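Local coordinates for protein putative cytochrome P450 120 (PDB 2VE3) that binds heme and retinoic acid and, as a member of the cytochrome P450 family, probably acts as a monooxygenase, at residues A[54-65]-A[340-349]; A[298-309]-A[398-406]. One frame throughout, in Å; residues are numbered along the deposited sequence.

In the fold
From the N terminus, the chain first lays down 54-65, a strand leading into a short helix, then passes through the mainly helical body before reaching 298-309, the turn into helix 302-314 and its first part. It returns at 340-349, where contact 1 closes a loop across 274 intervening residues by pairing strand 341-345 with strand 54-59. Contact 2 closes later, when 398-406 in helix 394-411 packs against 298-309 after 88 residues. The two loops cross rather than nest, since their segments alternate. Contact 1 joins two neighbouring strands of the beta sheet beside the retinoic acid and a heme propionate; contact 2 joins two helices of the helical part. Their centres lie about 29 Å apart.

Contact 1 of 2, residues A[54-65]-A[340-349]; sequences KNVIFISGALAN and WLVSYQISQT. With HEM (protoporphyrin IX containing Fe), chain C; REA (retinoic acid), chain D.
N55 lays its CB over one face of the W340 indole, 3.8 Å from the centroid of the six-membered ring and 18° off its normal, a CH-pi contact. The N55 amide is turned 61° from the ring plane, and its OD1 is held by R50. At the indole edge CG1 of I57 meets CE3 of W340 at 3.9 Å. L341, where the strand begins, is gripped through both backbone polar atoms: its N donates to N55 O (2.9 Å), and its O accepts from I57 N (2.7 Å). This parallel ladder runs on through S343 to Q345 N on I59 O. CB of L341 rests on CG2 of V56, and its CD2 reaches CB of K54. Farther along that face, S343 CB sits over the centre of the F58 ring. Q345 bends at chi2 (-71°), bringing its amide beside F58 CE1; NE2 donates to S343 OG, nearly in the amide plane, and to O2 of retinoic acid (2.8 Å). With an alanine here, that ligand oxygen would probably lose this donor, as would S343 OG, and the F58 ring the side chain packed along CD1 and CE1. Past the strands, G61 N donates to T349 OG1 at 2.8 Å. Y344 starts out from the face of I57 and I59, and its OH donates to heme O1A at 2.6 Å. The two strands are the parallel pair inside the otherwise antiparallel beta-1 sheet of the cytochrome P450 fold, flanked by 47-51 and 320-325, with F58 and Q345 lining the retinoic acid pocket and Y344 reaching a heme propionate.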
loop_
_atom_site.group_PDB
_atom_site.type_symbol
_atom_site.label_atom_id
_atom_site.label_comp_id
_atom_site.label_asym_id
_atom_site.label_seq_id
_atom_site.Cartn_x
_atom_site.Cartn_y
_atom_site.Cartn_z
ATOM N N LYS A 54 -0.193 10.917 21.131
ATOM C CA LYS A 54 -0.153 12.175 20.366
ATOM C C LYS A 54 -1.544 12.730 20.033
ATOM O O LYS A 54 -2.459 11.992 19.659
ATOM C CB LYS A 54 0.615 12.023 19.037
ATOM C CG LYS A 54 2.013 11.454 19.142
ATOM C CD LYS A 54 3.042 12.525 19.457
ATOM C CE LYS A 54 4.256 11.906 20.093
ATOM N NZ LYS A 54 4.577 10.598 19.446
ATOM N N ASN A 55 -1.666 14.047 20.145
ATOM C CA ASN A 55 -2.832 14.786 19.672
ATOM C C ASN A 55 -2.808 14.834 18.154
ATOM O O ASN A 55 -1.804 15.249 17.562
ATOM C CB ASN A 55 -2.814 16.197 20.268
ATOM C CG ASN A 55 -2.903 16.181 21.802
ATOM O OD1 ASN A 55 -3.467 15.255 22.402
ATOM N ND2 ASN A 55 -2.345 17.202 22.431
ATOM N N VAL A 56 -3.900 14.388 17.529
ATOM C CA VAL A 56 -3.938 14.218 16.068
ATOM C C VAL A 56 -5.166 14.912 15.462
ATOM O O VAL A 56 -6.274 14.755 15.964
ATOM C CB VAL A 56 -3.922 12.707 15.652
ATOM C CG1 VAL A 56 -3.672 12.532 14.138
ATOM C CG2 VAL A 56 -2.846 11.898 16.446
ATOM N N ILE A 57 -4.951 15.673 14.385
ATOM C CA ILE A 57 -6.046 16.268 13.612
ATOM C C ILE A 57 -6.220 15.471 12.323
ATOM O O ILE A 57 -5.276 15.314 11.563
ATOM C CB ILE A 57 -5.792 17.777 13.304
ATOM C CG1 ILE A 57 -5.554 18.553 14.607
ATOM C CG2 ILE A 57 -6.960 18.383 12.508
ATOM C CD1 ILE A 57 -5.347 20.058 14.436
ATOM N N PHE A 58 -7.420 14.938 12.110
ATOM C CA PHE A 58 -7.757 14.238 10.871
ATOM C C PHE A 58 -8.393 15.205 9.854
ATOM O O PHE A 58 -9.372 15.892 10.156
ATOM C CB PHE A 58 -8.724 13.089 11.155
ATOM C CG PHE A 58 -8.065 11.812 11.662
ATOM C CD1 PHE A 58 -8.313 10.600 11.028
ATOM C CD2 PHE A 58 -7.242 11.816 12.787
ATOM C CE1 PHE A 58 -7.734 9.410 11.489
ATOM C CE2 PHE A 58 -6.665 10.635 13.254
ATOM C CZ PHE A 58 -6.916 9.435 12.606
ATOM N N ILE A 59 -7.828 15.227 8.651
ATOM C CA ILE A 59 -8.325 16.024 7.532
ATOM C C ILE A 59 -8.500 15.132 6.302
ATOM O O ILE A 59 -7.925 14.027 6.243
ATOM C CB ILE A 59 -7.351 17.177 7.176
ATOM C CG1 ILE A 59 -5.974 16.627 6.733
ATOM C CG2 ILE A 59 -7.254 18.164 8.331
ATOM C CD1 ILE A 59 -4.991 17.669 6.200
ATOM N N SER A 60 -9.293 15.604 5.336
ATOM C CA SER A 60 -9.458 14.929 4.025
ATOM C C SER A 60 -9.991 15.854 2.908
ATOM O O SER A 60 -10.364 16.998 3.149
ATOM C CB SER A 60 -10.346 13.684 4.159
ATOM O OG SER A 60 -11.667 14.049 4.501
ATOM N N GLY A 61 -10.027 15.344 1.679
ATOM C CA GLY A 61 -10.474 16.143 0.549
ATOM C C GLY A 61 -9.334 16.856 -0.140
ATOM O O GLY A 61 -8.243 16.995 0.422
ATOM N N ALA A 62 -9.602 17.320 -1.364
ATOM C CA ALA A 62 -8.588 17.933 -2.224
ATOM C C ALA A 62 -7.831 19.090 -1.545
ATOM O O ALA A 62 -6.602 19.159 -1.587
ATOM C CB ALA A 62 -9.221 18.395 -3.535
ATOM N N LEU A 63 -8.568 19.988 -0.912
ATOM C CA LEU A 63 -7.969 21.193 -0.347
ATOM C C LEU A 63 -7.094 20.919 0.863
ATOM O O LEU A 63 -6.042 21.532 1.012
ATOM C CB LEU A 63 -9.035 22.238 -0.010
ATOM C CG LEU A 63 -9.779 22.953 -1.148
ATOM C CD1 LEU A 63 -10.172 24.315 -0.661
ATOM C CD2 LEU A 63 -8.952 23.092 -2.419
ATOM N N ALA A 64 -7.539 20.006 1.725
ATOM C CA ALA A 64 -6.752 19.585 2.879
ATOM C C ALA A 64 -5.487 18.840 2.427
ATOM O O ALA A 64 -4.417 18.998 3.033
ATOM C CB ALA A 64 -7.584 18.730 3.810
ATOM N N ASN A 65 -5.614 18.065 1.347
ATOM C CA ASN A 65 -4.480 17.362 0.740
ATOM C C ASN A 65 -3.500 18.330 0.093
ATOM O O ASN A 65 -2.293 18.118 0.127
ATOM C CB ASN A 65 -4.939 16.320 -0.291
ATOM C CG ASN A 65 -5.671 15.157 0.337
ATOM O OD1 ASN A 65 -5.602 14.947 1.545
ATOM N ND2 ASN A 65 -6.406 14.416 -0.474
ATOM N N TRP A 340 1.671 18.914 17.310
ATOM C CA TRP A 340 0.538 18.020 17.148
ATOM C C TRP A 340 0.741 17.328 15.810
ATOM O O TRP A 340 1.496 17.822 14.961
ATOM C CB TRP A 340 -0.760 18.816 17.089
ATOM C CG TRP A 340 -1.296 19.326 18.391
ATOM C CD1 TRP A 340 -0.586 19.824 19.459
ATOM C CD2 TRP A 340 -2.681 19.463 18.728
ATOM N NE1 TRP A 340 -1.455 20.220 20.457
ATOM C CE2 TRP A 340 -2.745 20.018 20.027
ATOM C CE3 TRP A 340 -3.874 19.149 18.065
ATOM C CZ2 TRP A 340 -3.963 20.273 20.670
ATOM C CZ3 TRP A 340 -5.077 19.392 18.700
ATOM C CH2 TRP A 340 -5.115 19.949 19.989
ATOM N N LEU A 341 0.060 16.200 15.625
ATOM C CA LEU A 341 0.061 15.492 14.349
ATOM C C LEU A 341 -1.181 15.782 13.506
ATOM O O LEU A 341 -2.257 16.043 14.035
ATOM C CB LEU A 341 0.131 13.984 14.580
ATOM C CG LEU A 341 1.455 13.240 14.577
ATOM C CD1 LEU A 341 2.528 13.947 15.388
ATOM C CD2 LEU A 341 1.211 11.821 15.080
ATOM N N VAL A 342 -0.999 15.719 12.192
ATOM C CA VAL A 342 -2.077 15.757 11.227
ATOM C C VAL A 342 -2.075 14.423 10.502
ATOM O O VAL A 342 -1.009 13.886 10.168
ATOM C CB VAL A 342 -1.870 16.901 10.176
ATOM C CG1 VAL A 342 -3.045 16.989 9.209
ATOM C CG2 VAL A 342 -1.665 18.218 10.865
ATOM N N SER A 343 -3.269 13.879 10.271
ATOM C CA SER A 343 -3.438 12.673 9.457
ATOM C C SER A 343 -4.310 12.963 8.250
ATOM O O SER A 343 -5.438 13.457 8.399
ATOM C CB SER A 343 -4.089 11.555 10.267
ATOM O OG SER A 343 -4.241 10.385 9.474
ATOM N N TYR A 344 -3.805 12.629 7.061
ATOM C CA TYR A 344 -4.567 12.823 5.843
ATOM C C TYR A 344 -5.194 11.484 5.490
ATOM O O TYR A 344 -4.509 10.464 5.427
ATOM C CB TYR A 344 -3.714 13.425 4.702
ATOM C CG TYR A 344 -2.762 12.462 4.014
ATOM C CD1 TYR A 344 -3.147 11.769 2.857
ATOM C CD2 TYR A 344 -1.469 12.263 4.504
ATOM C CE1 TYR A 344 -2.260 10.873 2.219
ATOM C CE2 TYR A 344 -0.591 11.389 3.880
ATOM C CZ TYR A 344 -0.996 10.690 2.747
ATOM O OH TYR A 344 -0.125 9.845 2.141
ATOM N N GLN A 345 -6.510 11.496 5.309
ATOM C CA GLN A 345 -7.271 10.263 5.158
ATOM C C GLN A 345 -7.689 10.073 3.709
ATOM O O GLN A 345 -8.602 10.751 3.211
ATOM C CB GLN A 345 -8.478 10.256 6.093
ATOM C CG GLN A 345 -8.093 10.206 7.580
ATOM C CD GLN A 345 -7.523 8.842 7.966
ATOM O OE1 GLN A 345 -8.194 7.818 7.815
ATOM N NE2 GLN A 345 -6.268 8.821 8.419
ATOM N N ILE A 346 -6.982 9.168 3.042
ATOM C CA ILE A 346 -7.227 8.830 1.637
ATOM C C ILE A 346 -8.619 8.187 1.482
ATOM O O ILE A 346 -9.354 8.488 0.546
ATOM C CB ILE A 346 -6.124 7.879 1.084
ATOM C CG1 ILE A 346 -4.739 8.503 1.241
ATOM C CG2 ILE A 346 -6.401 7.489 -0.387
ATOM C CD1 ILE A 346 -3.607 7.524 1.057
ATOM N N SER A 347 -8.973 7.314 2.410
ATOM C CA SER A 347 -10.295 6.698 2.416
ATOM C C SER A 347 -11.422 7.744 2.452
ATOM O O SER A 347 -12.410 7.600 1.749
ATOM C CB SER A 347 -10.409 5.719 3.591
ATOM O OG SER A 347 -9.954 6.329 4.797
ATOM N N GLN A 348 -11.278 8.782 3.273
ATOM C CA GLN A 348 -12.289 9.848 3.333
ATOM C C GLN A 348 -12.332 10.687 2.039
ATOM O O GLN A 348 -13.420 10.972 1.514
ATOM C CB GLN A 348 -12.113 10.743 4.575
ATOM C CG GLN A 348 -12.193 10.008 5.907
ATOM C CD GLN A 348 -11.770 10.848 7.129
ATOM O OE1 GLN A 348 -11.347 10.296 8.142
ATOM N NE2 GLN A 348 -11.890 12.174 7.035
ATOM N N THR A 349 -11.163 11.066 1.522
ATOM C CA THR A 349 -11.082 11.856 0.288
ATOM C C THR A 349 -11.775 11.140 -0.861
ATOM O O THR A 349 -12.502 11.762 -1.637
ATOM C CB THR A 349 -9.622 12.187 -0.104
ATOM O OG1 THR A 349 -8.953 12.807 0.996
ATOM C CG2 THR A 349 -9.571 13.140 -1.301
HETATM C CHA HEM C . 4.788 5.542 0.340
HETATM C CHB HEM C . 0.482 3.795 -1.089
HETATM C CHC HEM C . 2.693 0.005 -3.189
HETATM C CHD HEM C . 6.904 1.420 -1.310
HETATM C C1A HEM C . 3.419 5.432 0.133
HETATM C C2A HEM C . 2.384 6.359 0.553
HETATM C C3A HEM C . 1.198 5.873 0.136
HETATM C C4A HEM C . 1.444 4.619 -0.531
HETATM C CMA HEM C . -0.200 6.486 0.337
HETATM C CAA HEM C . 2.631 7.697 1.290
HETATM C CBA HEM C . 2.545 7.561 2.808
HETATM C CGA HEM C . 2.975 8.885 3.404
HETATM O O1A HEM C . 2.264 9.901 3.148
HETATM O O2A HEM C . 4.014 8.924 4.127
HETATM C C1B HEM C . 0.708 2.642 -1.817
HETATM C C2B HEM C . -0.285 1.875 -2.557
HETATM C C3B HEM C . 0.332 0.830 -3.145
HETATM C C4B HEM C . 1.724 0.905 -2.788
HETATM C CMB HEM C . -1.782 2.244 -2.638
HETATM C CAB HEM C . -0.269 -0.310 -4.031
HETATM C CBB HEM C . -1.278 -0.122 -4.897
HETATM C C1C HEM C . 4.039 0.065 -2.917
HETATM C C2C HEM C . 5.061 -0.830 -3.421
HETATM C C3C HEM C . 6.235 -0.443 -2.904
HETATM C C4C HEM C . 5.975 0.708 -2.038
HETATM C CMC HEM C . 4.814 -1.996 -4.418
HETATM C CAC HEM C . 7.637 -1.062 -3.176
HETATM C CBC HEM C . 8.035 -2.242 -2.689
HETATM C C1D HEM C . 6.708 2.601 -0.624
HETATM C C2D HEM C . 7.699 3.220 0.215
HETATM C C3D HEM C . 7.048 4.504 0.742
HETATM C C4D HEM C . 5.728 4.544 0.140
HETATM C CMD HEM C . 9.122 2.683 0.521
HETATM C CAD HEM C . 7.658 5.559 1.693
HETATM C CBD HEM C . 8.015 6.792 0.866
HETATM C CGD HEM C . 8.649 7.850 1.737
HETATM O O1D HEM C . 9.221 8.805 1.154
HETATM O O2D HEM C . 8.602 7.761 3.000
HETATM N NA HEM C . 2.809 4.388 -0.520
HETATM N NB HEM C . 1.922 2.010 -1.966
HETATM N NC HEM C . 4.624 0.988 -2.066
HETATM N ND HEM C . 5.567 3.409 -0.660
HETATM FE FE HEM C . 3.762 2.813 -1.575
HETATM C C1 REA D . 3.546 1.909 3.200
HETATM C C2 REA D . 5.061 2.019 3.064
HETATM C C3 REA D . 5.595 3.112 3.991
HETATM C C4 REA D . 5.400 2.700 5.448
HETATM C C5 REA D . 4.032 2.111 5.719
HETATM C C6 REA D . 3.171 1.731 4.683
HETATM C C7 REA D . 1.876 1.137 5.043
HETATM C C8 REA D . 0.785 1.998 5.497
HETATM C C9 REA D . -0.450 1.359 5.998
HETATM C C10 REA D . -1.288 2.188 6.839
HETATM C C11 REA D . -2.731 2.288 6.713
HETATM C C12 REA D . -3.255 3.488 7.364
HETATM C C13 REA D . -4.412 3.470 8.259
HETATM C C14 REA D . -4.826 4.750 8.678
HETATM C C15 REA D . -6.181 5.099 9.061
HETATM C C16 REA D . 2.876 3.197 2.684
HETATM C C17 REA D . 3.110 0.714 2.352
HETATM C C18 REA D . 3.632 1.919 7.162
HETATM C C19 REA D . -0.816 -0.077 5.707
HETATM C C20 REA D . -5.062 2.181 8.688
HETATM O O1 REA D . -7.102 4.270 8.973
HETATM O O2 REA D . -6.427 6.239 9.485
HETATM O O HOH W 1 -13.373 14.252 2.281
HETATM O O HOH W 2 -6.641 12.771 2.601
#

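Contact 2 of 2, residues A[298-309]-A[398-406]; sequences LKKMPYLDQVLQ and RLEMKLFAT
L298 pushes its side chain into a hollow formed by L399, K402, L403 and T406, and K402 in turn fits among L298, L304, D305 and L308. These reciprocal knobs-into-holes join the entrance of helix K to helix L of the cytochrome P450 fold, the short axes crossing at 115°. The aliphatic part of K402 is the larger bump: CG presses on CD2 of L304 at 3.5 Å and also meets CD1 of L308. Beyond CG the chain bends at chi3 (-87°) and again at chi4, which brings NZ to the other segment. There NZ forms a salt bridge with D305 OD1 (2.8 Å), on its syn lone pair, and donates to L298 O (2.7 Å). Beside this, L304 CD1 fits against CB of A405, while M301 lays SD and CE along T406. L308 CD1 lodges against the backbone of M401 and K402; M401 in turn touches the heme, so the packing runs close to the cofactor. At the far end R398, whose NH1 is paired with E395, donates from NH2 to Q309 OE1 at 3.2 Å, and one water, accepting from R398 NE at 2.8 Å, donates to the same Q309 OE1.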
loop_
_atom_site.group_PDB
_atom_site.type_symbol
_atom_site.label_atom_id
_atom_site.label_comp_id
_atom_site.label_asym_id
_atom_site.label_seq_id
_atom_site.Cartn_x
_atom_site.Cartn_y
_atom_site.Cartn_z
ATOM N N LEU A 298 1.173 -4.680 -22.214
ATOM C CA LEU A 298 0.457 -4.104 -21.071
ATOM C C LEU A 298 0.286 -2.582 -21.161
ATOM O O LEU A 298 -0.577 -2.007 -20.492
ATOM C CB LEU A 298 1.178 -4.456 -19.767
ATOM C CG LEU A 298 1.355 -5.929 -19.388
ATOM C CD1 LEU A 298 2.389 -6.068 -18.279
ATOM C CD2 LEU A 298 0.032 -6.587 -18.990
ATOM N N LYS A 299 1.123 -1.934 -21.975
ATOM C CA LYS A 299 0.999 -0.489 -22.233
ATOM C C LYS A 299 -0.062 -0.165 -23.284
ATOM O O LYS A 299 -0.285 1.001 -23.608
ATOM C CB LYS A 299 2.344 0.110 -22.647
ATOM C CG LYS A 299 3.272 0.407 -21.492
ATOM C CD LYS A 299 4.705 0.467 -21.975
ATOM C CE LYS A 299 5.682 0.766 -20.841
ATOM N NZ LYS A 299 5.731 -0.328 -19.843
ATOM N N LYS A 300 -0.703 -1.203 -23.814
ATOM C CA LYS A 300 -1.812 -1.057 -24.760
ATOM C C LYS A 300 -3.168 -1.349 -24.095
ATOM O O LYS A 300 -4.091 -1.883 -24.725
ATOM C CB LYS A 300 -1.610 -1.991 -25.961
ATOM C CG LYS A 300 -0.404 -1.682 -26.849
ATOM C CD LYS A 300 -0.654 -2.217 -28.261
ATOM C CE LYS A 300 0.569 -2.085 -29.172
ATOM N NZ LYS A 300 1.473 -3.278 -29.068
ATOM N N MET A 301 -3.299 -0.993 -22.824
ATOM C CA MET A 301 -4.525 -1.304 -22.090
ATOM C C MET A 301 -5.107 -0.074 -21.400
ATOM O O MET A 301 -5.144 -0.029 -20.167
ATOM C CB MET A 301 -4.265 -2.427 -21.069
ATOM C CG MET A 301 -3.966 -3.785 -21.682
ATOM S SD MET A 301 -3.159 -4.944 -20.540
ATOM C CE MET A 301 -2.889 -6.309 -21.663
ATOM N N PRO A 302 -5.555 0.932 -22.184
ATOM C CA PRO A 302 -6.143 2.159 -21.636
ATOM C C PRO A 302 -7.418 1.959 -20.797
ATOM O O PRO A 302 -7.614 2.675 -19.810
ATOM C CB PRO A 302 -6.477 2.985 -22.894
ATOM C CG PRO A 302 -6.601 1.981 -23.991
ATOM C CD PRO A 302 -5.514 0.986 -23.659
ATOM N N TYR A 303 -8.295 1.040 -21.198
ATOM C CA TYR A 303 -9.498 0.806 -20.414
ATOM C C TYR A 303 -9.184 0.102 -19.083
ATOM O O TYR A 303 -9.753 0.454 -18.061
ATOM C CB TYR A 303 -10.550 0.013 -21.197
ATOM C CG TYR A 303 -11.795 -0.203 -20.377
ATOM C CD1 TYR A 303 -12.660 0.851 -20.113
ATOM C CD2 TYR A 303 -12.081 -1.461 -19.822
ATOM C CE1 TYR A 303 -13.790 0.667 -19.351
ATOM C CE2 TYR A 303 -13.207 -1.651 -19.035
ATOM C CZ TYR A 303 -14.054 -0.588 -18.814
ATOM O OH TYR A 303 -15.169 -0.767 -18.059
ATOM N N LEU A 304 -8.283 -0.885 -19.103
ATOM C CA LEU A 304 -7.851 -1.550 -17.869
ATOM C C LEU A 304 -7.206 -0.524 -16.936
ATOM O O LEU A 304 -7.473 -0.521 -15.728
ATOM C CB LEU A 304 -6.899 -2.721 -18.154
ATOM C CG LEU A 304 -6.295 -3.458 -16.953
ATOM C CD1 LEU A 304 -7.379 -4.058 -16.042
ATOM C CD2 LEU A 304 -5.326 -4.542 -17.375
ATOM N N ASP A 305 -6.384 0.359 -17.508
ATOM C CA ASP A 305 -5.859 1.511 -16.779
ATOM C C ASP A 305 -6.932 2.231 -15.954
ATOM O O ASP A 305 -6.705 2.523 -14.775
ATOM C CB ASP A 305 -5.204 2.515 -17.729
ATOM C CG ASP A 305 -3.795 2.127 -18.135
ATOM O OD1 ASP A 305 -3.249 1.103 -17.661
ATOM O OD2 ASP A 305 -3.228 2.866 -18.959
ATOM N N GLN A 306 -8.077 2.536 -16.585
ATOM C CA GLN A 306 -9.213 3.189 -15.904
ATOM C C GLN A 306 -9.809 2.377 -14.744
ATOM O O GLN A 306 -10.129 2.923 -13.692
ATOM C CB GLN A 306 -10.333 3.460 -16.895
ATOM C CG GLN A 306 -10.073 4.616 -17.854
ATOM C CD GLN A 306 -11.282 4.881 -18.734
ATOM O OE1 GLN A 306 -12.431 4.911 -18.260
ATOM N NE2 GLN A 306 -11.032 5.062 -20.026
ATOM N N VAL A 307 -10.008 1.087 -14.980
ATOM C CA VAL A 307 -10.563 0.170 -13.967
ATOM C C VAL A 307 -9.653 0.161 -12.727
ATOM O O VAL A 307 -10.124 0.187 -11.574
ATOM C CB VAL A 307 -10.714 -1.240 -14.575
ATOM C CG1 VAL A 307 -11.079 -2.275 -13.517
ATOM C CG2 VAL A 307 -11.737 -1.217 -15.692
ATOM N N LEU A 308 -8.348 0.149 -12.968
ATOM C CA LEU A 308 -7.391 0.032 -11.879
ATOM C C LEU A 308 -7.281 1.333 -11.074
ATOM O O LEU A 308 -7.218 1.280 -9.847
ATOM C CB LEU A 308 -6.046 -0.515 -12.382
ATOM C CG LEU A 308 -6.068 -1.931 -12.962
ATOM C CD1 LEU A 308 -4.706 -2.301 -13.565
ATOM C CD2 LEU A 308 -6.496 -2.987 -11.931
ATOM N N GLN A 309 -7.354 2.487 -11.748
ATOM C CA GLN A 309 -7.540 3.774 -11.059
ATOM C C GLN A 309 -8.775 3.770 -10.138
ATOM O O GLN A 309 -8.736 4.309 -9.026
ATOM C CB GLN A 309 -7.685 4.943 -12.064
ATOM C CG GLN A 309 -6.408 5.327 -12.891
ATOM C CD GLN A 309 -5.356 6.048 -12.070
ATOM O OE1 GLN A 309 -4.683 5.448 -11.222
ATOM N NE2 GLN A 309 -5.194 7.336 -12.325
ATOM N N ARG A 398 1.527 -0.921 -10.072
ATOM C CA ARG A 398 0.669 -0.846 -11.269
ATOM C C ARG A 398 0.990 -1.949 -12.245
ATOM O O ARG A 398 0.074 -2.517 -12.852
ATOM C CB ARG A 398 0.762 0.513 -11.978
ATOM C CG ARG A 398 -0.099 1.579 -11.347
ATOM C CD ARG A 398 0.225 2.966 -11.891
ATOM N NE ARG A 398 -0.771 3.925 -11.438
ATOM C CZ ARG A 398 -0.537 5.201 -11.159
ATOM N NH1 ARG A 398 0.689 5.706 -11.273
ATOM N NH2 ARG A 398 -1.537 5.975 -10.754
ATOM N N LEU A 399 2.292 -2.237 -12.393
ATOM C CA LEU A 399 2.763 -3.390 -13.153
ATOM C C LEU A 399 2.112 -4.698 -12.694
ATOM O O LEU A 399 1.528 -5.413 -13.511
ATOM C CB LEU A 399 4.289 -3.535 -13.051
ATOM C CG LEU A 399 4.885 -4.715 -13.822
ATOM C CD1 LEU A 399 4.846 -4.436 -15.312
ATOM C CD2 LEU A 399 6.314 -4.979 -13.378
ATOM N N GLU A 400 2.208 -4.997 -11.396
ATOM C CA GLU A 400 1.693 -6.261 -10.869
ATOM C C GLU A 400 0.166 -6.344 -10.955
ATOM O O GLU A 400 -0.378 -7.403 -11.227
ATOM C CB GLU A 400 2.166 -6.509 -9.427
ATOM C CG GLU A 400 1.892 -7.934 -8.942
ATOM C CD GLU A 400 2.458 -8.270 -7.573
ATOM O OE1 GLU A 400 3.482 -7.676 -7.148
ATOM O OE2 GLU A 400 1.879 -9.174 -6.926
ATOM N N MET A 401 -0.512 -5.227 -10.723
ATOM C CA MET A 401 -1.964 -5.158 -10.854
ATOM C C MET A 401 -2.386 -5.419 -12.304
ATOM O O MET A 401 -3.326 -6.173 -12.566
ATOM C CB MET A 401 -2.465 -3.793 -10.385
ATOM C CG MET A 401 -2.443 -3.590 -8.874
ATOM S SD MET A 401 -3.182 -2.028 -8.358
ATOM C CE MET A 401 -1.810 -0.894 -8.596
ATOM N N LYS A 402 -1.675 -4.806 -13.249
ATOM C CA LYS A 402 -2.034 -4.921 -14.666
ATOM C C LYS A 402 -1.784 -6.324 -15.190
ATOM O O LYS A 402 -2.660 -6.914 -15.788
ATOM C CB LYS A 402 -1.292 -3.889 -15.507
ATOM C CG LYS A 402 -2.170 -3.218 -16.533
ATOM C CD LYS A 402 -1.374 -2.520 -17.619
ATOM C CE LYS A 402 -0.993 -1.112 -17.235
ATOM N NZ LYS A 402 -0.956 -0.217 -18.443
ATOM N N LEU A 403 -0.597 -6.870 -14.946
ATOM C CA LEU A 403 -0.306 -8.265 -15.319
ATOM C C LEU A 403 -1.311 -9.255 -14.735
ATOM O O LEU A 403 -1.831 -10.089 -15.465
ATOM C CB LEU A 403 1.128 -8.655 -14.932
ATOM C CG LEU A 403 1.798 -9.974 -15.358
ATOM C CD1 LEU A 403 1.473 -10.436 -16.773
ATOM C CD2 LEU A 403 3.290 -9.821 -15.223
ATOM N N PHE A 404 -1.582 -9.154 -13.432
ATOM C CA PHE A 404 -2.515 -10.072 -12.762
ATOM C C PHE A 404 -3.929 -9.958 -13.333
ATOM O O PHE A 404 -4.582 -10.959 -13.603
ATOM C CB PHE A 404 -2.567 -9.807 -11.253
ATOM C CG PHE A 404 -3.560 -10.660 -10.527
ATOM C CD1 PHE A 404 -3.199 -11.914 -10.056
ATOM C CD2 PHE A 404 -4.858 -10.217 -10.319
ATOM C CE1 PHE A 404 -4.121 -12.719 -9.375
ATOM C CE2 PHE A 404 -5.788 -11.007 -9.642
ATOM C CZ PHE A 404 -5.417 -12.260 -9.165
ATOM N N ALA A 405 -4.391 -8.723 -13.478
ATOM C CA ALA A 405 -5.694 -8.433 -14.031
ATOM C C ALA A 405 -5.806 -9.083 -15.409
ATOM O O ALA A 405 -6.831 -9.706 -15.724
ATOM C CB ALA A 405 -5.888 -6.931 -14.132
ATOM N N THR A 406 -4.734 -8.958 -16.190
ATOM C CA THR A 406 -4.685 -9.441 -17.562
ATOM C C THR A 406 -4.738 -10.961 -17.630
ATOM O O THR A 406 -5.590 -11.522 -18.300
ATOM C CB THR A 406 -3.443 -8.872 -18.321
ATOM O OG1 THR A 406 -3.595 -7.459 -18.504
ATOM C CG2 THR A 406 -3.274 -9.533 -19.689
HETATM O O HOH W 3 -3.331 2.795 -11.372
#